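Local coordinates for tail spike protein gp49 (Pseudomonas phage LKA1, PDB 4RU4), which probably cleaves the O-specific polysaccharide of Pseudomonas as a trimeric tailspike lyase, helping the phage degrade the host envelope and capsule during entry, at residues V225-P231 with Y247-Y252; L441-G447 with L470-S476; P73-I79 with T97-T103. Numbering follows the deposited sequence.

Contact 1: V225-P231 with Y247-Y252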
loop_
_atom_site.group_PDB
_atom_site.type_symbol
_atom_site.label_atom_id
_atom_site.label_comp_id
_atom_site.label_asym_id
_atom_site.label_seq_id
_atom_site.Cartn_x
_atom_site.Cartn_y
_atom_site.Cartn_z
ATOM N N VAL B 225 -24.478 2.945 15.536
ATOM C CA VAL B 225 -23.706 3.005 16.778
ATOM C C VAL B 225 -23.324 4.475 16.912
ATOM O O VAL B 225 -22.731 5.051 16.002
ATOM C CB VAL B 225 -22.424 2.103 16.749
ATOM C CG1 VAL B 225 -21.637 2.255 18.049
ATOM C CG2 VAL B 225 -22.776 0.630 16.478
ATOM N N GLU B 226 -23.700 5.095 18.020
ATOM C CA GLU B 226 -23.545 6.536 18.161
ATOM C C GLU B 226 -22.853 6.870 19.498
ATOM O O GLU B 226 -23.194 6.290 20.529
ATOM C CB GLU B 226 -24.915 7.223 18.077
ATOM C CG GLU B 226 -24.865 8.747 18.335
ATOM C CD GLU B 226 -26.177 9.453 17.992
ATOM O OE1 GLU B 226 -27.125 8.770 17.523
ATOM O OE2 GLU B 226 -26.250 10.693 18.198
ATOM N N ALA B 227 -21.889 7.790 19.461
ATOM C CA ALA B 227 -21.182 8.260 20.665
ATOM C C ALA B 227 -20.568 7.128 21.477
ATOM O O ALA B 227 -20.783 7.032 22.702
ATOM C CB ALA B 227 -22.114 9.146 21.555
ATOM N N VAL B 228 -19.772 6.283 20.811
ATOM C CA VAL B 228 -19.138 5.175 21.494
ATOM C C VAL B 228 -17.634 5.148 21.172
ATOM O O VAL B 228 -17.231 5.425 20.027
ATOM C CB VAL B 228 -19.796 3.831 21.087
ATOM C CG1 VAL B 228 -19.047 2.638 21.686
ATOM C CG2 VAL B 228 -21.290 3.798 21.491
ATOM N N VAL B 229 -16.824 4.803 22.173
ATOM C CA VAL B 229 -15.384 4.612 22.013
ATOM C C VAL B 229 -15.067 3.171 21.606
ATOM O O VAL B 229 -15.445 2.229 22.306
ATOM C CB VAL B 229 -14.617 4.975 23.322
ATOM C CG1 VAL B 229 -13.105 4.591 23.224
ATOM C CG2 VAL B 229 -14.810 6.491 23.697
ATOM N N SER B 230 -14.379 3.021 20.467
ATOM C CA SER B 230 -13.928 1.737 19.920
ATOM C C SER B 230 -15.010 0.660 19.742
ATOM O O SER B 230 -14.802 -0.518 20.114
ATOM C CB SER B 230 -12.749 1.187 20.715
ATOM O OG SER B 230 -11.669 2.113 20.667
ATOM N N PRO B 231 -16.151 1.043 19.140
ATOM C CA PRO B 231 -17.081 -0.048 18.823
ATOM C C PRO B 231 -16.498 -0.937 17.736
ATOM O O PRO B 231 -15.664 -0.497 16.929
ATOM C CB PRO B 231 -18.325 0.684 18.312
ATOM C CG PRO B 231 -17.771 1.964 17.691
ATOM C CD PRO B 231 -16.570 2.335 18.560
ATOM N N TYR B 247 -24.218 2.793 10.139
ATOM C CA TYR B 247 -23.983 4.206 10.396
ATOM C C TYR B 247 -23.277 4.342 11.726
ATOM O O TYR B 247 -23.858 4.030 12.757
ATOM C CB TYR B 247 -25.324 4.949 10.435
ATOM C CG TYR B 247 -25.255 6.471 10.457
ATOM C CD1 TYR B 247 -24.146 7.149 10.943
ATOM C CD2 TYR B 247 -26.311 7.223 9.974
ATOM C CE1 TYR B 247 -24.090 8.547 10.959
ATOM C CE2 TYR B 247 -26.270 8.610 9.977
ATOM C CZ TYR B 247 -25.155 9.265 10.476
ATOM O OH TYR B 247 -25.125 10.648 10.479
ATOM N N PHE B 248 -22.031 4.820 11.691
ATOM C CA PHE B 248 -21.305 5.194 12.889
ATOM C C PHE B 248 -21.411 6.717 13.041
ATOM O O PHE B 248 -21.039 7.461 12.124
ATOM C CB PHE B 248 -19.820 4.812 12.790
ATOM C CG PHE B 248 -19.559 3.319 12.784
ATOM C CD1 PHE B 248 -19.711 2.569 13.930
ATOM C CD2 PHE B 248 -19.107 2.694 11.636
ATOM C CE1 PHE B 248 -19.461 1.188 13.939
ATOM C CE2 PHE B 248 -18.832 1.308 11.619
ATOM C CZ PHE B 248 -18.998 0.561 12.779
ATOM N N ALA B 249 -21.908 7.178 14.191
ATOM C CA ALA B 249 -22.092 8.618 14.416
ATOM C C ALA B 249 -21.305 9.006 15.662
ATOM O O ALA B 249 -21.517 8.421 16.726
ATOM C CB ALA B 249 -23.574 8.958 14.596
ATOM N N ARG B 250 -20.422 9.991 15.538
ATOM C CA ARG B 250 -19.672 10.470 16.695
ATOM C C ARG B 250 -18.957 9.347 17.445
ATOM O O ARG B 250 -18.982 9.313 18.677
ATOM C CB ARG B 250 -20.599 11.232 17.668
ATOM C CG ARG B 250 -20.797 12.700 17.299
ATOM C CD ARG B 250 -21.924 13.320 18.120
ATOM N NE ARG B 250 -23.217 12.766 17.724
ATOM C CZ ARG B 250 -23.885 13.163 16.649
ATOM N NH1 ARG B 250 -23.371 14.114 15.869
ATOM N NH2 ARG B 250 -25.042 12.604 16.330
ATOM N N CYS B 251 -18.333 8.428 16.706
ATOM C CA CYS B 251 -17.580 7.357 17.331
ATOM C C CYS B 251 -16.097 7.624 17.200
ATOM O O CYS B 251 -15.642 8.173 16.200
ATOM C CB CYS B 251 -17.878 5.995 16.687
ATOM S SG CYS B 251 -19.565 5.418 17.006
ATOM N N TYR B 252 -15.357 7.175 18.192
ATOM C CA TYR B 252 -13.896 7.257 18.197
ATOM C C TYR B 252 -13.394 5.852 17.948
ATOM O O TYR B 252 -13.776 4.935 18.688
ATOM C CB TYR B 252 -13.421 7.715 19.569
ATOM C CG TYR B 252 -11.932 8.002 19.646
ATOM C CD1 TYR B 252 -11.374 9.041 18.914
ATOM C CD2 TYR B 252 -11.095 7.229 20.454
ATOM C CE1 TYR B 252 -10.004 9.318 18.989
ATOM C CE2 TYR B 252 -9.737 7.497 20.547
ATOM C CZ TYR B 252 -9.194 8.551 19.811
ATOM O OH TYR B 252 -7.834 8.812 19.890
HETATM O O HOH W 1 -24.590 11.804 20.282
#

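Contact 2: L441-G447 with L470-S476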
loop_
_atom_site.group_PDB
_atom_site.type_symbol
_atom_site.label_atom_id
_atom_site.label_comp_id
_atom_site.label_asym_id
_atom_site.label_seq_id
_atom_site.Cartn_x
_atom_site.Cartn_y
_atom_site.Cartn_z
ATOM N N LEU B 441 -7.149 16.369 -16.678
ATOM C CA LEU B 441 -7.517 17.046 -15.431
ATOM C C LEU B 441 -8.017 18.449 -15.747
ATOM O O LEU B 441 -7.429 19.169 -16.557
ATOM C CB LEU B 441 -6.333 17.118 -14.445
ATOM C CG LEU B 441 -6.588 17.805 -13.096
ATOM C CD1 LEU B 441 -5.730 17.162 -11.995
ATOM C CD2 LEU B 441 -6.363 19.315 -13.139
ATOM N N ARG B 442 -9.104 18.835 -15.096
ATOM C CA ARG B 442 -9.588 20.207 -15.200
ATOM C C ARG B 442 -9.684 20.760 -13.790
ATOM O O ARG B 442 -10.159 20.063 -12.886
ATOM C CB ARG B 442 -10.984 20.252 -15.846
ATOM C CG ARG B 442 -11.469 21.723 -16.091
ATOM C CD ARG B 442 -12.704 21.812 -16.938
ATOM N NE ARG B 442 -13.011 23.212 -17.259
ATOM C CZ ARG B 442 -14.096 23.616 -17.913
ATOM N NH1 ARG B 442 -15.005 22.737 -18.303
ATOM N NH2 ARG B 442 -14.272 24.917 -18.174
ATOM N N ALA B 443 -9.226 21.998 -13.612
ATOM C CA ALA B 443 -9.493 22.782 -12.412
ATOM C C ALA B 443 -10.014 24.130 -12.879
ATOM O O ALA B 443 -9.453 24.735 -13.798
ATOM C CB ALA B 443 -8.210 22.954 -11.578
ATOM N N ARG B 444 -11.095 24.592 -12.267
ATOM C CA ARG B 444 -11.732 25.847 -12.668
ATOM C C ARG B 444 -12.098 26.620 -11.395
ATOM O O ARG B 444 -12.794 26.098 -10.509
ATOM C CB ARG B 444 -12.986 25.591 -13.517
ATOM C CG ARG B 444 -13.708 26.892 -13.973
ATOM C CD ARG B 444 -14.944 26.587 -14.841
ATOM N NE ARG B 444 -15.880 25.820 -14.039
ATOM C CZ ARG B 444 -16.790 26.350 -13.232
ATOM N NH1 ARG B 444 -16.955 27.672 -13.175
ATOM N NH2 ARG B 444 -17.569 25.547 -12.519
ATOM N N LEU B 445 -11.603 27.846 -11.304
ATOM C CA LEU B 445 -11.875 28.726 -10.167
ATOM C C LEU B 445 -13.278 29.302 -10.275
ATOM O O LEU B 445 -13.663 29.851 -11.331
ATOM C CB LEU B 445 -10.866 29.890 -10.143
ATOM C CG LEU B 445 -9.530 29.769 -9.389
ATOM C CD1 LEU B 445 -9.018 28.304 -9.257
ATOM C CD2 LEU B 445 -8.479 30.762 -9.881
ATOM N N GLU B 446 -14.016 29.220 -9.173
ATOM C CA GLU B 446 -15.316 29.882 -9.088
ATOM C C GLU B 446 -15.396 30.681 -7.792
ATOM O O GLU B 446 -16.354 30.555 -7.012
ATOM C CB GLU B 446 -16.479 28.893 -9.226
ATOM C CG GLU B 446 -17.747 29.620 -9.756
ATOM C CD GLU B 446 -18.926 28.698 -10.000
ATOM O OE1 GLU B 446 -20.064 29.108 -9.657
ATOM O OE2 GLU B 446 -18.728 27.584 -10.542
ATOM N N GLY B 447 -14.370 31.489 -7.549
ATOM C CA GLY B 447 -14.449 32.451 -6.473
ATOM C C GLY B 447 -13.297 32.409 -5.499
ATOM O O GLY B 447 -13.105 33.355 -4.758
ATOM N N LEU B 470 -3.689 19.170 -18.918
ATOM C CA LEU B 470 -4.361 20.056 -17.965
ATOM C C LEU B 470 -5.203 21.108 -18.663
ATOM O O LEU B 470 -4.812 21.645 -19.717
ATOM C CB LEU B 470 -3.347 20.778 -17.072
ATOM C CG LEU B 470 -2.309 19.909 -16.366
ATOM C CD1 LEU B 470 -1.430 20.794 -15.500
ATOM C CD2 LEU B 470 -2.980 18.786 -15.538
ATOM N N GLN B 471 -6.337 21.422 -18.041
ATOM C CA GLN B 471 -7.224 22.489 -18.475
ATOM C C GLN B 471 -7.487 23.316 -17.211
ATOM O O GLN B 471 -8.170 22.854 -16.292
ATOM C CB GLN B 471 -8.517 21.894 -19.021
ATOM C CG GLN B 471 -9.617 22.908 -19.247
ATOM C CD GLN B 471 -9.430 23.662 -20.540
ATOM O OE1 GLN B 471 -8.962 23.105 -21.536
ATOM N NE2 GLN B 471 -9.768 24.943 -20.528
ATOM N N LEU B 472 -6.887 24.503 -17.139
ATOM C CA LEU B 472 -6.914 25.323 -15.916
ATOM C C LEU B 472 -7.617 26.649 -16.198
ATOM O O LEU B 472 -7.073 27.509 -16.900
ATOM C CB LEU B 472 -5.486 25.565 -15.386
ATOM C CG LEU B 472 -4.655 24.271 -15.205
ATOM C CD1 LEU B 472 -3.201 24.562 -14.862
ATOM C CD2 LEU B 472 -5.275 23.327 -14.148
ATOM N N ASP B 473 -8.807 26.817 -15.631
ATOM C CA ASP B 473 -9.707 27.899 -16.026
ATOM C C ASP B 473 -10.056 28.769 -14.847
ATOM O O ASP B 473 -9.947 28.351 -13.683
ATOM C CB ASP B 473 -11.035 27.323 -16.516
ATOM C CG ASP B 473 -10.897 26.619 -17.815
ATOM O OD1 ASP B 473 -10.230 27.181 -18.705
ATOM O OD2 ASP B 473 -11.430 25.505 -17.939
ATOM N N ILE B 474 -10.514 29.977 -15.160
ATOM C CA ILE B 474 -11.003 30.885 -14.142
ATOM C C ILE B 474 -12.336 31.502 -14.568
ATOM O O ILE B 474 -12.404 32.260 -15.534
ATOM C CB ILE B 474 -9.993 31.998 -13.867
ATOM C CG1 ILE B 474 -8.634 31.374 -13.484
ATOM C CG2 ILE B 474 -10.561 32.939 -12.780
ATOM C CD1 ILE B 474 -7.532 32.371 -13.201
ATOM N N THR B 475 -13.391 31.162 -13.846
ATOM C CA THR B 475 -14.680 31.802 -14.044
ATOM C C THR B 475 -14.769 33.033 -13.135
ATOM O O THR B 475 -15.164 34.106 -13.576
ATOM C CB THR B 475 -15.824 30.814 -13.768
ATOM O OG1 THR B 475 -15.790 29.782 -14.755
ATOM C CG2 THR B 475 -17.199 31.501 -13.807
ATOM N N SER B 476 -14.393 32.880 -11.871
ATOM C CA SER B 476 -14.287 34.024 -10.964
ATOM C C SER B 476 -13.220 33.717 -9.921
ATOM O O SER B 476 -12.828 32.557 -9.752
ATOM C CB SER B 476 -15.636 34.345 -10.301
ATOM O OG SER B 476 -16.037 33.281 -9.447
#

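Contact 3: P73-I79 with T97-T103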
loop_
_atom_site.group_PDB
_atom_site.type_symbol
_atom_site.label_atom_id
_atom_site.label_comp_id
_atom_site.label_asym_id
_atom_site.label_seq_id
_atom_site.Cartn_x
_atom_site.Cartn_y
_atom_site.Cartn_z
ATOM N N PRO B 73 -27.932 -18.052 18.231
ATOM C CA PRO B 73 -27.819 -19.298 17.460
ATOM C C PRO B 73 -28.424 -19.102 16.093
ATOM O O PRO B 73 -29.290 -18.234 15.996
ATOM C CB PRO B 73 -28.720 -20.268 18.243
ATOM C CG PRO B 73 -28.767 -19.703 19.615
ATOM C CD PRO B 73 -28.787 -18.208 19.413
ATOM N N SER B 74 -28.015 -19.887 15.097
ATOM C CA SER B 74 -28.698 -19.965 13.806
ATOM C C SER B 74 -30.192 -19.974 13.991
ATOM O O SER B 74 -30.719 -20.719 14.811
ATOM C CB SER B 74 -28.329 -21.250 13.038
ATOM O OG SER B 74 -27.066 -21.110 12.435
ATOM N N GLY B 75 -30.869 -19.154 13.203
ATOM C CA GLY B 75 -32.309 -19.038 13.257
ATOM C C GLY B 75 -32.679 -17.750 12.549
ATOM O O GLY B 75 -31.797 -16.981 12.142
ATOM N N ASP B 76 -33.977 -17.509 12.394
ATOM C CA ASP B 76 -34.448 -16.413 11.572
ATOM C C ASP B 76 -35.456 -15.674 12.430
ATOM O O ASP B 76 -36.606 -16.065 12.526
ATOM C CB ASP B 76 -35.072 -16.980 10.286
ATOM C CG ASP B 76 -35.321 -15.920 9.226
ATOM O OD1 ASP B 76 -35.627 -14.753 9.552
ATOM O OD2 ASP B 76 -35.224 -16.256 8.035
ATOM N N TYR B 77 -34.994 -14.622 13.100
ATOM C CA TYR B 77 -35.769 -13.979 14.157
ATOM C C TYR B 77 -36.579 -12.796 13.627
ATOM O O TYR B 77 -36.021 -11.863 13.036
ATOM C CB TYR B 77 -34.803 -13.533 15.249
ATOM C CG TYR B 77 -33.986 -14.673 15.826
ATOM C CD1 TYR B 77 -32.777 -15.059 15.250
ATOM C CD2 TYR B 77 -34.417 -15.350 16.961
ATOM C CE1 TYR B 77 -32.039 -16.096 15.778
ATOM C CE2 TYR B 77 -33.682 -16.379 17.505
ATOM C CZ TYR B 77 -32.492 -16.754 16.906
ATOM O OH TYR B 77 -31.754 -17.791 17.437
ATOM N N GLN B 78 -37.891 -12.837 13.831
ATOM C CA GLN B 78 -38.775 -11.821 13.282
ATOM C C GLN B 78 -38.968 -10.718 14.300
ATOM O O GLN B 78 -39.423 -10.979 15.424
ATOM C CB GLN B 78 -40.140 -12.430 12.921
ATOM C CG GLN B 78 -40.018 -13.765 12.157
ATOM C CD GLN B 78 -39.319 -13.580 10.820
ATOM O OE1 GLN B 78 -39.831 -12.882 9.934
ATOM N NE2 GLN B 78 -38.106 -14.152 10.691
ATOM N N ILE B 79 -38.636 -9.486 13.916
ATOM C CA ILE B 79 -38.768 -8.369 14.843
ATOM C C ILE B 79 -39.590 -7.236 14.239
ATOM O O ILE B 79 -39.504 -6.958 13.046
ATOM C CB ILE B 79 -37.392 -7.856 15.329
ATOM C CG1 ILE B 79 -36.595 -7.255 14.160
ATOM C CG2 ILE B 79 -36.632 -8.996 16.023
ATOM C CD1 ILE B 79 -35.370 -6.417 14.561
ATOM N N THR B 97 -26.128 -17.392 9.081
ATOM C CA THR B 97 -27.385 -18.108 9.367
ATOM C C THR B 97 -28.066 -17.591 10.632
ATOM O O THR B 97 -29.174 -18.015 10.955
ATOM C CB THR B 97 -27.177 -19.630 9.510
ATOM O OG1 THR B 97 -26.087 -19.860 10.399
ATOM C CG2 THR B 97 -26.864 -20.266 8.154
ATOM N N SER B 98 -27.399 -16.690 11.350
ATOM C CA SER B 98 -28.003 -16.029 12.503
ATOM C C SER B 98 -28.633 -14.739 11.990
ATOM O O SER B 98 -27.964 -13.685 11.899
ATOM C CB SER B 98 -26.958 -15.737 13.585
ATOM O OG SER B 98 -26.458 -16.928 14.187
ATOM N N ILE B 99 -29.904 -14.832 11.620
ATOM C CA ILE B 99 -30.583 -13.767 10.885
ATOM C C ILE B 99 -31.558 -12.983 11.734
ATOM O O ILE B 99 -32.429 -13.565 12.404
ATOM C CB ILE B 99 -31.340 -14.364 9.689
ATOM C CG1 ILE B 99 -30.342 -14.905 8.668
ATOM C CG2 ILE B 99 -32.294 -13.348 9.043
ATOM C CD1 ILE B 99 -30.943 -15.955 7.738
ATOM N N ILE B 100 -31.409 -11.658 11.713
ATOM C CA ILE B 100 -32.382 -10.760 12.337
ATOM C C ILE B 100 -33.152 -10.050 11.213
ATOM O O ILE B 100 -32.554 -9.402 10.351
ATOM C CB ILE B 100 -31.698 -9.705 13.237
ATOM C CG1 ILE B 100 -30.932 -10.368 14.378
ATOM C CG2 ILE B 100 -32.714 -8.715 13.774
ATOM C CD1 ILE B 100 -29.965 -9.397 15.110
ATOM N N ARG B 101 -34.471 -10.184 11.219
ATOM C CA ARG B 101 -35.280 -9.825 10.049
ATOM C C ARG B 101 -36.491 -9.001 10.446
ATOM O O ARG B 101 -37.475 -9.545 10.950
ATOM C CB ARG B 101 -35.762 -11.102 9.317
ATOM C CG ARG B 101 -36.422 -10.826 7.953
ATOM C CD ARG B 101 -37.136 -12.071 7.388
ATOM N NE ARG B 101 -36.183 -13.170 7.234
ATOM C CZ ARG B 101 -35.403 -13.338 6.168
ATOM N NH1 ARG B 101 -35.454 -12.484 5.150
ATOM N NH2 ARG B 101 -34.559 -14.350 6.114
ATOM N N PRO B 102 -36.439 -7.681 10.218
ATOM C CA PRO B 102 -37.631 -6.843 10.372
ATOM C C PRO B 102 -38.835 -7.387 9.587
ATOM O O PRO B 102 -38.681 -7.804 8.439
ATOM C CB PRO B 102 -37.168 -5.508 9.765
ATOM C CG PRO B 102 -35.708 -5.449 10.192
ATOM C CD PRO B 102 -35.225 -6.877 9.987
ATOM N N THR B 103 -40.023 -7.375 10.183
ATOM C CA THR B 103 -41.198 -7.876 9.491
ATOM C C THR B 103 -41.867 -6.715 8.759
ATOM O O THR B 103 -41.429 -5.558 8.862
ATOM C CB THR B 103 -42.233 -8.457 10.480
ATOM O OG1 THR B 103 -42.701 -7.405 11.313
ATOM C CG2 THR B 103 -41.595 -9.510 11.355
#

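Contact 1: V225-P231 with Y247-Y252
This is a buried parallel contact between successive rungs of a beta-helix, at the corner where strands 221-226 and 247-249 end and the chain turns toward the next face. V225 pairs with F248 and E226 with A249. V225 N donates to Y247 O at 3.0 Å, A249 N to V225 O at 2.9 Å and A227 N to A249 O at 2.8 Å. Beyond the strands the two loops stay in step: A227 and R250 both adopt left-handed backbone angles (phi near 54°), which turn the two chains alike. Past this corner Y252 N reaches V228 O at 3.2 Å, and S230 N reaches Y252 O at 2.7 Å.

On the inward side V225, F248, C251 and P231 gather. V225 CG1 lies 3.9 Å from C251 SG, V225 CB 3.9 Å from F248 CD1, and P231 CG 4.0 Å from C251 SG. Further rungs continue this stack, with V225 and P231 touching V206 before it and the F248 ring meeting that of F275 after it. On the other face E226 OE2 makes a salt bridge to R250 NH2 at 2.9 Å, and a water links the same carboxylate oxygen to R250 NE; R250 NH1 also pairs with D300. At the far end S230 OG bonds to D253, and the Y252 hydroxyl to E172.

Strands and turns repeating in register, with a corner of left-handed residues and an interior ladder of aligned apolar side chains, are typical of the parallel beta-helix of pectate lyase-like proteins.

Contact 2: L441-G447 with L470-S476
L472 reaches across to the neighbouring strand, its CD2 lying 3.9 Å from A443 CB and 4.3 Å from L441 CD2. L470 CD2 to L441 CB (3.9 Å) and L445 CD2 to I474 CG1 (3.7 Å) extend this apolar row, which strands 452-463 and 484-487 pack against. The strands run parallel, 4.5 Å apart at closest approach, with their directions only 7° apart. The ladder includes A443 N to Q471 O (3.0 Å) and D473 N to A443 O (2.8 Å).

Past L445 the register slips by one residue in a beta bulge: L445 O accepts from both T475 N (2.8 Å) and S476 N (3.2 Å), and G447 N finds S476 O at 2.9 Å.

The opposite face is polar. D473 OD2 receives R442 NE and R442 NH2, each at 2.9 Å, while Q471 NE2 binds D473 OD1 at 2.9 Å and Q471 OE1 turns to K468. R444 NH1 donates to T475 OG1 at 2.9 Å, and within its own strand R444 NH2 forms a salt bridge to E446 OE2 at 3.1 Å.

These two rungs are thus joined by burial within and, outside, by one salt bridge (R442-D473) and one hydrogen bond to a hydroxyl (R444-T475).

Contact 3: P73-I79 with T97-T103
Backbone donors and acceptors pair off regularly between strands 75-79 and 98-103, which run parallel with a 32° twist. G75 N donates to T97 O (3.0 Å), Y77 N to I99 O (2.9 Å) and I79 N to R101 O (3.2 Å). In return G75 O takes I99 N, Y77 O takes R101 N and I79 O takes T103 N, each at 2.9 Å. The intervening amides look elsewhere: Q78 N is met by D56 of helix 55-65, and S98 and I100 bond to strand 212-214.

Several side chains are supplied as well. D76 and R101 form a side-on, two-pronged salt bridge, with R101 NE 2.9 Å from D76 OD1 and R101 NH2 2.8 Å from D76 OD2, and Q78 NE2 donates to D76 O at 3.0 Å. Y77 OH donates to P73 O at 2.9 Å, where a side chain on G75 would crowd it. S74 OG and T97 OG1 share a hydrogen bond of 2.6 Å, and T97 OG1 also meets Q90 of the third subunit. S98 OG is satisfied by I72 O and D94 N.

On the apolar side I79 CD1 touches I100 CG2 at 3.6 Å, beneath helix 55-65. With the ladder amides and many of the side-chain polar groups matched, the first rungs of the beta-helix are fixed by specific bonds within the chain, and through T97 are tied to a neighbouring subunit.

Along the chain the order is contact 3, contact 1, contact 2. All three join parallel strands of consecutive rungs, but in different sheets of the beta-helix: contact 3 pairs strands 75-79 and 98-107, contact 1 strands 221-226 and 247-249, and contact 2 strands 439-446 and 468-474. The centres of contacts 3 and 1 are about 24 Å apart, on the same side of the chain's centre; contact 2 lies on the opposite side, its centre about 38 Å from that of contact 1 and about 53 Å from that of contact 3. None touches another, so they sample one repeating architecture from its N-terminal end toward its C-terminal part, the elongated beta-helical body of the chain.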